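Local coordinates for Alpha/beta hydrolase family protein (Bacillus anthracis, PDB 3OOS) that probably catalyses hydrolysis as a member of the alpha/beta-hydrolase fold family, although its substrate is not established, at residues A[108-113]-A[215-220]; A[219-224]-A[246-251]. All blocks are in the same frame, centred on the assembly; numbering follows the deposited sequence. Where two conformers were deposited one is given.

Contact 1: residues A[108-113]-A[215-220]; sequences YATEAQ and QKLKFV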
ATOM      1  N   TYR A 108       2.370  -7.850  -8.386  1.00  8.43           N
ATOM      2  CA  TYR A 108       1.296  -8.842  -8.544  1.00  8.45           C
ATOM      3  C   TYR A 108       0.911  -8.959 -10.023  1.00  8.78           C
ATOM      4  O   TYR A 108       0.784 -10.068 -10.563  1.00  8.89           O
ATOM      5  CB  TYR A 108       0.068  -8.479  -7.694  1.00  8.28           C
ATOM      6  CG  TYR A 108      -0.770  -9.659  -7.210  1.00  8.28           C
ATOM      7  CD1 TYR A 108      -0.926 -10.818  -7.981  1.00  8.10           C
ATOM      8  CD2 TYR A 108      -1.428  -9.599  -5.982  1.00  8.37           C
ATOM      9  CE1 TYR A 108      -1.703 -11.893  -7.528  1.00  8.30           C
ATOM     10  CE2 TYR A 108      -2.208 -10.657  -5.524  1.00  8.12           C
ATOM     11  CZ  TYR A 108      -2.342 -11.798  -6.294  1.00  8.04           C
ATOM     12  OH  TYR A 108      -3.117 -12.839  -5.820  1.00  8.72           O
ATOM     13  N   ALA A 109       0.754  -7.810 -10.678  1.00  8.99           N
ATOM     14  CA  ALA A 109       0.392  -7.781 -12.095  1.00  9.71           C
ATOM     15  C   ALA A 109       1.473  -8.401 -12.986  1.00 10.22           C
ATOM     16  O   ALA A 109       1.168  -9.175 -13.895  1.00 10.97           O
ATOM     17  CB  ALA A 109       0.072  -6.360 -12.530  1.00  9.78           C
ATOM     18  N   THR A 110       2.737  -8.087 -12.726  1.00 10.40           N
ATOM     19  CA  THR A 110       3.803  -8.597 -13.591  1.00 10.95           C
ATOM     20  C   THR A 110       4.068 -10.097 -13.395  1.00 11.21           C
ATOM     21  O   THR A 110       4.453 -10.791 -14.338  1.00 11.79           O
ATOM     22  CB  THR A 110       5.112  -7.789 -13.463  1.00 10.83           C
ATOM     23  OG1 THR A 110       5.598  -7.861 -12.118  1.00 11.72           O
ATOM     24  CG2 THR A 110       4.885  -6.323 -13.857  1.00 11.07           C
ATOM     25  N   GLU A 111       3.864 -10.589 -12.177  0.50 11.15           N
ATOM     26  CA  GLU A 111       4.087 -12.004 -11.887  0.50 11.28           C
ATOM     27  C   GLU A 111       2.871 -12.854 -12.235  0.50 11.35           C
ATOM     28  O   GLU A 111       3.009 -13.939 -12.807  0.50 11.80           O
ATOM     29  CB  GLU A 111       4.444 -12.209 -10.411  0.50 11.26           C
ATOM     30  CG  GLU A 111       5.805 -11.662 -10.011  0.50 12.08           C
ATOM     31  CD  GLU A 111       6.938 -12.635 -10.285  0.50 12.54           C
ATOM     32  OE1 GLU A 111       6.887 -13.777  -9.780  0.50 12.38           O
ATOM     33  OE2 GLU A 111       7.892 -12.248 -10.992  0.50 13.14           O
ATOM     34  N   ALA A 112       1.683 -12.358 -11.892  1.00 11.22           N
ATOM     35  CA  ALA A 112       0.469 -13.184 -11.907  1.00 11.01           C
ATOM     36  C   ALA A 112      -0.805 -12.460 -12.332  1.00 10.89           C
ATOM     37  O   ALA A 112      -1.856 -12.638 -11.712  1.00 10.80           O
ATOM     38  CB  ALA A 112       0.272 -13.836 -10.522  1.00 11.12           C
ATOM     39  N   GLN A 113      -0.730 -11.672 -13.405  1.00 10.77           N
ATOM     40  CA  GLN A 113      -1.898 -10.893 -13.842  1.00 10.79           C
ATOM     41  C   GLN A 113      -3.110 -11.751 -14.184  1.00 10.71           C
ATOM     42  O   GLN A 113      -4.243 -11.286 -14.085  1.00 10.72           O
ATOM     43  CB  GLN A 113      -1.569  -9.956 -15.015  1.00 11.03           C
ATOM     44  CG  GLN A 113      -1.116 -10.651 -16.292  1.00 12.27           C
ATOM     45  CD  GLN A 113      -0.907  -9.676 -17.436  1.00 13.33           C
ATOM     46  OE1 GLN A 113      -1.785  -8.874 -17.752  1.00 14.70           O
ATOM     47  NE2 GLN A 113       0.260  -9.745 -18.065  1.00 14.07           N
ATOM     48  N   GLN A 215       9.594  -1.860 -17.839  1.00 10.42           N
ATOM     49  CA  GLN A 215       9.453  -2.546 -19.120  1.00 10.87           C
ATOM     50  C   GLN A 215       8.348  -3.595 -19.068  1.00 10.67           C
ATOM     51  O   GLN A 215       7.579  -3.748 -20.018  1.00 10.98           O
ATOM     52  CB  GLN A 215      10.781  -3.163 -19.573  1.00 11.51           C
ATOM     53  CG  GLN A 215      11.867  -2.139 -19.912  1.00 13.70           C
ATOM     54  CD  GLN A 215      11.474  -1.192 -21.046  1.00 17.29           C
ATOM     55  OE1 GLN A 215      10.844  -1.597 -22.028  1.00 19.57           O
ATOM     56  NE2 GLN A 215      11.850   0.076 -20.912  1.00 19.15           N
ATOM     57  N   LYS A 216       8.255  -4.296 -17.943  1.00 10.23           N
ATOM     58  CA  LYS A 216       7.233  -5.323 -17.782  1.00 10.05           C
ATOM     59  C   LYS A 216       5.818  -4.744 -17.753  1.00  9.79           C
ATOM     60  O   LYS A 216       4.871  -5.430 -18.133  1.00  9.88           O
ATOM     61  CB  LYS A 216       7.506  -6.189 -16.549  1.00 10.14           C
ATOM     62  CG  LYS A 216       8.607  -7.227 -16.777  1.00 10.67           C
ATOM     63  CD  LYS A 216       8.734  -8.226 -15.619  1.00 11.32           C
ATOM     64  CE  LYS A 216       9.279  -7.587 -14.345  1.00 11.32           C
ATOM     65  NZ  LYS A 216      10.647  -7.001 -14.525  1.00 11.35           N
ATOM     66  N   LEU A 217       5.674  -3.486 -17.334  1.00  9.89           N
ATOM     67  CA  LEU A 217       4.346  -2.856 -17.278  1.00  9.82           C
ATOM     68  C   LEU A 217       3.664  -2.756 -18.645  1.00 10.23           C
ATOM     69  O   LEU A 217       2.433  -2.758 -18.730  1.00 10.42           O
ATOM     70  CB  LEU A 217       4.401  -1.473 -16.624  1.00  9.93           C
ATOM     71  CG  LEU A 217       4.655  -1.414 -15.114  1.00  9.73           C
ATOM     72  CD1 LEU A 217       4.465   0.014 -14.638  1.00 10.34           C
ATOM     73  CD2 LEU A 217       3.751  -2.368 -14.333  1.00 10.07           C
ATOM     74  N   LYS A 218       4.470  -2.686 -19.704  1.00 10.54           N
ATOM     75  CA  LYS A 218       3.960  -2.597 -21.070  0.50 10.87           C
ATOM     76  C   LYS A 218       3.212  -3.869 -21.478  1.00 10.98           C
ATOM     77  O   LYS A 218       2.469  -3.880 -22.466  1.00 11.10           O
ATOM     78  CB  LYS A 218       5.109  -2.310 -22.044  0.50 10.99           C
ATOM     79  CG  LYS A 218       5.836  -0.995 -21.772  0.50 11.61           C
ATOM     80  CD  LYS A 218       7.053  -0.822 -22.668  0.50 12.79           C
ATOM     81  CE  LYS A 218       7.494   0.634 -22.716  0.50 13.71           C
ATOM     82  NZ  LYS A 218       8.834   0.802 -23.338  0.50 14.58           N
ATOM     83  N   PHE A 219       3.407  -4.939 -20.710  1.00 10.89           N
ATOM     84  CA  PHE A 219       2.787  -6.230 -21.007  1.00 11.22           C
ATOM     85  C   PHE A 219       1.701  -6.615 -19.998  1.00 11.29           C
ATOM     86  O   PHE A 219       1.164  -7.725 -20.043  1.00 11.67           O
ATOM     87  CB  PHE A 219       3.862  -7.315 -21.144  1.00 11.22           C
ATOM     88  CG  PHE A 219       4.880  -7.006 -22.207  1.00 11.62           C
ATOM     89  CD1 PHE A 219       4.600  -7.257 -23.546  1.00 12.14           C
ATOM     90  CD2 PHE A 219       6.102  -6.421 -21.876  1.00 12.04           C
ATOM     91  CE1 PHE A 219       5.528  -6.951 -24.539  1.00 12.44           C
ATOM     92  CE2 PHE A 219       7.037  -6.117 -22.864  1.00 12.27           C
ATOM     93  CZ  PHE A 219       6.750  -6.382 -24.195  1.00 12.17           C
ATOM     94  N   VAL A 220       1.381  -5.680 -19.104  1.00 11.29           N
ATOM     95  CA  VAL A 220       0.267  -5.823 -18.167  1.00 11.60           C
ATOM     96  C   VAL A 220      -1.020  -5.408 -18.889  1.00 11.78           C
ATOM     97  O   VAL A 220      -1.161  -4.257 -19.317  1.00 12.22           O
ATOM     98  CB  VAL A 220       0.497  -4.979 -16.884  1.00 11.35           C
ATOM     99  CG1 VAL A 220      -0.764  -4.928 -16.011  1.00 11.42           C
ATOM    100  CG2 VAL A 220       1.682  -5.539 -16.088  1.00 12.13           C
TER

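Contact 2: residues A[219-224]-A[246-251]; sequences FVKIPS and LIPNAT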
ATOM      1  N   PHE A 219       3.407  -4.939 -20.710  1.00 10.89           N
ATOM      2  CA  PHE A 219       2.787  -6.230 -21.007  1.00 11.22           C
ATOM      3  C   PHE A 219       1.701  -6.615 -19.998  1.00 11.29           C
ATOM      4  O   PHE A 219       1.164  -7.725 -20.043  1.00 11.67           O
ATOM      5  CB  PHE A 219       3.862  -7.315 -21.144  1.00 11.22           C
ATOM      6  CG  PHE A 219       4.880  -7.006 -22.207  1.00 11.62           C
ATOM      7  CD1 PHE A 219       4.600  -7.257 -23.546  1.00 12.14           C
ATOM      8  CD2 PHE A 219       6.102  -6.421 -21.876  1.00 12.04           C
ATOM      9  CE1 PHE A 219       5.528  -6.951 -24.539  1.00 12.44           C
ATOM     10  CE2 PHE A 219       7.037  -6.117 -22.864  1.00 12.27           C
ATOM     11  CZ  PHE A 219       6.750  -6.382 -24.195  1.00 12.17           C
ATOM     12  N   VAL A 220       1.381  -5.680 -19.104  1.00 11.29           N
ATOM     13  CA  VAL A 220       0.267  -5.823 -18.167  1.00 11.60           C
ATOM     14  C   VAL A 220      -1.020  -5.408 -18.889  1.00 11.78           C
ATOM     15  O   VAL A 220      -1.161  -4.257 -19.317  1.00 12.22           O
ATOM     16  CB  VAL A 220       0.497  -4.979 -16.884  1.00 11.35           C
ATOM     17  CG1 VAL A 220      -0.764  -4.928 -16.011  1.00 11.42           C
ATOM     18  CG2 VAL A 220       1.682  -5.539 -16.088  1.00 12.13           C
ATOM     19  N   LYS A 221      -1.952  -6.352 -19.023  1.00 11.83           N
ATOM     20  CA  LYS A 221      -3.119  -6.173 -19.892  1.00 12.14           C
ATOM     21  C   LYS A 221      -4.437  -5.996 -19.133  1.00 11.76           C
ATOM     22  O   LYS A 221      -5.477  -5.715 -19.738  1.00 12.60           O
ATOM     23  CB  LYS A 221      -3.232  -7.343 -20.887  1.00 12.77           C
ATOM     24  CG  LYS A 221      -1.955  -7.656 -21.696  1.00 14.11           C
ATOM     25  CD  LYS A 221      -1.310  -6.423 -22.352  1.00 16.40           C
ATOM     26  CE  LYS A 221      -2.174  -5.790 -23.443  1.00 17.80           C
ATOM     27  NZ  LYS A 221      -2.405  -6.686 -24.614  1.00 19.41           N
ATOM     28  N   ILE A 222      -4.379  -6.134 -17.812  1.00 11.23           N
ATOM     29  CA  ILE A 222      -5.563  -6.039 -16.958  0.50 10.73           C
ATOM     30  C   ILE A 222      -5.962  -4.584 -16.690  1.00 10.85           C
ATOM     31  O   ILE A 222      -5.118  -3.685 -16.778  1.00 10.80           O
ATOM     32  CB  ILE A 222      -5.357  -6.778 -15.605  0.50 10.42           C
ATOM     33  CG1 ILE A 222      -4.269  -6.098 -14.768  0.50  9.47           C
ATOM     34  CG2 ILE A 222      -5.031  -8.252 -15.838  0.50 10.36           C
ATOM     35  CD1 ILE A 222      -4.017  -6.767 -13.433  0.50  7.88           C
ATOM     36  N   PRO A 223      -7.258  -4.342 -16.366  1.00 10.76           N
ATOM     37  CA  PRO A 223      -7.653  -2.987 -15.981  1.00 10.85           C
ATOM     38  C   PRO A 223      -6.811  -2.500 -14.808  1.00 10.70           C
ATOM     39  O   PRO A 223      -6.637  -3.219 -13.822  1.00 10.66           O
ATOM     40  CB  PRO A 223      -9.113  -3.156 -15.557  1.00 10.93           C
ATOM     41  CG  PRO A 223      -9.595  -4.302 -16.364  1.00 11.14           C
ATOM     42  CD  PRO A 223      -8.427  -5.242 -16.436  1.00 10.89           C
ATOM     43  N   SER A 224      -6.269  -1.296 -14.942  1.00 10.44           N
ATOM     44  CA  SER A 224      -5.362  -0.747 -13.948  1.00 10.34           C
ATOM     45  C   SER A 224      -5.785   0.665 -13.596  1.00 10.37           C
ATOM     46  O   SER A 224      -5.780   1.556 -14.446  1.00 11.30           O
ATOM     47  CB  SER A 224      -3.928  -0.774 -14.480  1.00 10.09           C
ATOM     48  OG  SER A 224      -3.556  -2.107 -14.782  1.00 10.14           O
ATOM     49  N   LEU A 246       2.574   3.641 -19.057  1.00 11.20           N
ATOM     50  CA  LEU A 246       3.228   2.389 -19.446  1.00 11.41           C
ATOM     51  C   LEU A 246       2.251   1.223 -19.583  1.00 11.57           C
ATOM     52  O   LEU A 246       2.374   0.409 -20.499  1.00 11.63           O
ATOM     53  CB  LEU A 246       4.353   2.038 -18.465  1.00 11.26           C
ATOM     54  CG  LEU A 246       5.596   2.933 -18.508  1.00 11.63           C
ATOM     55  CD1 LEU A 246       6.546   2.578 -17.376  1.00 11.91           C
ATOM     56  CD2 LEU A 246       6.305   2.861 -19.863  1.00 13.05           C
ATOM     57  N   ILE A 247       1.281   1.151 -18.676  1.00 11.51           N
ATOM     58  CA  ILE A 247       0.275   0.091 -18.711  1.00 11.91           C
ATOM     59  C   ILE A 247      -0.762   0.410 -19.797  1.00 12.60           C
ATOM     60  O   ILE A 247      -1.406   1.457 -19.742  1.00 12.72           O
ATOM     61  CB  ILE A 247      -0.410  -0.081 -17.337  1.00 11.42           C
ATOM     62  CG1 ILE A 247       0.622  -0.482 -16.273  1.00 11.10           C
ATOM     63  CG2 ILE A 247      -1.528  -1.121 -17.419  1.00 11.58           C
ATOM     64  CD1 ILE A 247       0.079  -0.476 -14.850  1.00 10.91           C
ATOM     65  N   PRO A 248      -0.918  -0.490 -20.791  1.00 13.49           N
ATOM     66  CA  PRO A 248      -1.794  -0.219 -21.938  1.00 14.27           C
ATOM     67  C   PRO A 248      -3.242   0.142 -21.587  1.00 14.91           C
ATOM     68  O   PRO A 248      -3.808   1.037 -22.215  1.00 15.52           O
ATOM     69  CB  PRO A 248      -1.751  -1.528 -22.735  1.00 14.36           C
ATOM     70  CG  PRO A 248      -0.458  -2.146 -22.380  1.00 14.51           C
ATOM     71  CD  PRO A 248      -0.163  -1.746 -20.960  1.00 13.39           C
ATOM     72  N   ASN A 249      -3.829  -0.537 -20.602  1.00 15.14           N
ATOM     73  CA  ASN A 249      -5.244  -0.328 -20.271  1.00 15.74           C
ATOM     74  C   ASN A 249      -5.466   0.401 -18.943  1.00 15.81           C
ATOM     75  O   ASN A 249      -6.423   0.112 -18.214  1.00 16.92           O
ATOM     76  CB  ASN A 249      -6.005  -1.662 -20.292  1.00 15.94           C
ATOM     77  CG  ASN A 249      -5.873  -2.395 -21.620  1.00 16.60           C
ATOM     78  OD1 ASN A 249      -5.397  -3.532 -21.671  1.00 18.20           O
ATOM     79  ND2 ASN A 249      -6.291  -1.748 -22.698  1.00 16.85           N
ATOM     80  N   ALA A 250      -4.586   1.353 -18.634  1.00 15.11           N
ATOM     81  CA  ALA A 250      -4.661   2.083 -17.364  1.00 14.33           C
ATOM     82  C   ALA A 250      -5.428   3.393 -17.460  1.00 14.01           C
ATOM     83  O   ALA A 250      -5.452   4.034 -18.510  1.00 14.35           O
ATOM     84  CB  ALA A 250      -3.261   2.343 -16.815  1.00 14.03           C
ATOM     85  N   THR A 251      -6.052   3.779 -16.349  1.00 13.41           N
ATOM     86  CA  THR A 251      -6.572   5.132 -16.177  1.00 13.18           C
ATOM     87  C   THR A 251      -5.806   5.820 -15.050  1.00 12.76           C
ATOM     88  O   THR A 251      -5.206   5.158 -14.198  1.00 12.48           O
ATOM     89  CB  THR A 251      -8.085   5.161 -15.854  1.00 13.16           C
ATOM     90  OG1 THR A 251      -8.323   4.551 -14.580  1.00 13.28           O
ATOM     91  CG2 THR A 251      -8.904   4.454 -16.940  1.00 13.83           C
TER
HETATM   92  O   HOH W   1      -3.517  -3.037 -19.055  1.00 15.57           O
HETATM   93  O   HOH W   2      -8.327   0.625 -16.524  1.00 37.23           O

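Contact 1: residues A[108-113]-A[215-220]
Ala109 meets Val220 through its methyl group, which lies against both branches of the valine: CB is 3.9 Å from Val220 CG1 and 4.0 Å from Val220 CG2. The valine closes a type I turn that begins at Leu217, so the buried methyl packs onto the very end of that turn. One residue further along, Thr110 turns its two branches to different tasks. With chi1 at 61°, OG1 lies between the backbone N and the carbonyl carbon and hydrogen bonds back to Val107 O of its own helix, while CG2 points across the contact. This methyl stands 3.8 Å from Lys216 CB, the threonine and lysine side chains crossing at about a right angle, and it also touches Val220 CG2 and Leu217 CD2, the latter at 4.1 Å. The apolar part of the contact thus joins the C-terminal part of helix 100-112 to the short helix 214-217 and to the connection that leads from it into strand 224-229. In this alpha/beta-hydrolase fold, helix 100-112 is the helix of the beta-alpha-beta crossover between parallel strands 93-98 and 116-122, and it starts just after strand 93-98, at a GxSxG sequence consistent with a nucleophile elbow. At Gln113 methyl packing gives way to hydrogen bonding. The side chain runs extended beyond CG (chi2 176°), carrying the amide alongside the backbone of Val220. NE2 donates a hydrogen bond of 3.0 Å to Phe219 O, nearly straight at 166°; the acceptor lies close to the amide plane, whereas the donor is tilted from the plane of the carbonyl it reaches. OE1 passes 3.7 Å from Val220 CA and accepts a hydrogen bond from Lys221 N, so that one amide grips the peptide groups before and after Val220.

Contact 2: residues A[219-224]-A[246-251]
Ile247 packs against Val220 and Ser224, and its branches divide at CB. With CG1 beside the backbone N (chi1 -61°), CG2 is left anti to that nitrogen and comes nearest to Ser224 OG, at 3.5 Å, then to Val220 O; its apolar partner Val220 CG1 is 4.1 Å away. The other branch runs through CG1 to CD1, whose methyl comes within 4.0 Å of Ser224 CB. Although flanked by these methyls, the serine hydroxyl is engaged: OG donates to Ile222 O at 3.0 Å from above the carbonyl plane. Two waters bridge the backbones next to it. One accepts from Asn249 N and lies within bonding distance of the carbonyl oxygens of Val220 and Ile222; the other donates to Asn249 O and accepts from Ser224 N at 3.2 Å. Direct pairing begins at Ser224 and Ala250, where Thr251 N donates to Ser224 O at 2.9 Å, almost in line with the carbonyl bond (C=O...N 174°). This opens the parallel pairing of strand 224-229 with strand 250-255, one of the sheet's two edge strands. Strand 116-122 flanks Ser224 through Ile119, while Ile247 also reaches Leu106 of helix 100-112 and Leu217 of helix 214-217.

Both contacts are partly buried, but contact 2 is the more superficial, with five of its ten touching residues exposed against two of seven in contact 1. They share Phe219 and Val220, in the connection between helix 214-217 and strand 224-229. Contact 1 fastens that connection to a helix that packs beside the sheet; contact 2 ties what follows to one of the sheet's two edge strands. Both pack methyl groups; the polar bonds differ, a side-chain amide on the helix side, mainly backbone pairing and waters linking the two backbones around the start of the pairing on the strand side. Besides the Gln113 amide already described, the two meet where Pro248 CG packs on Lys218 O.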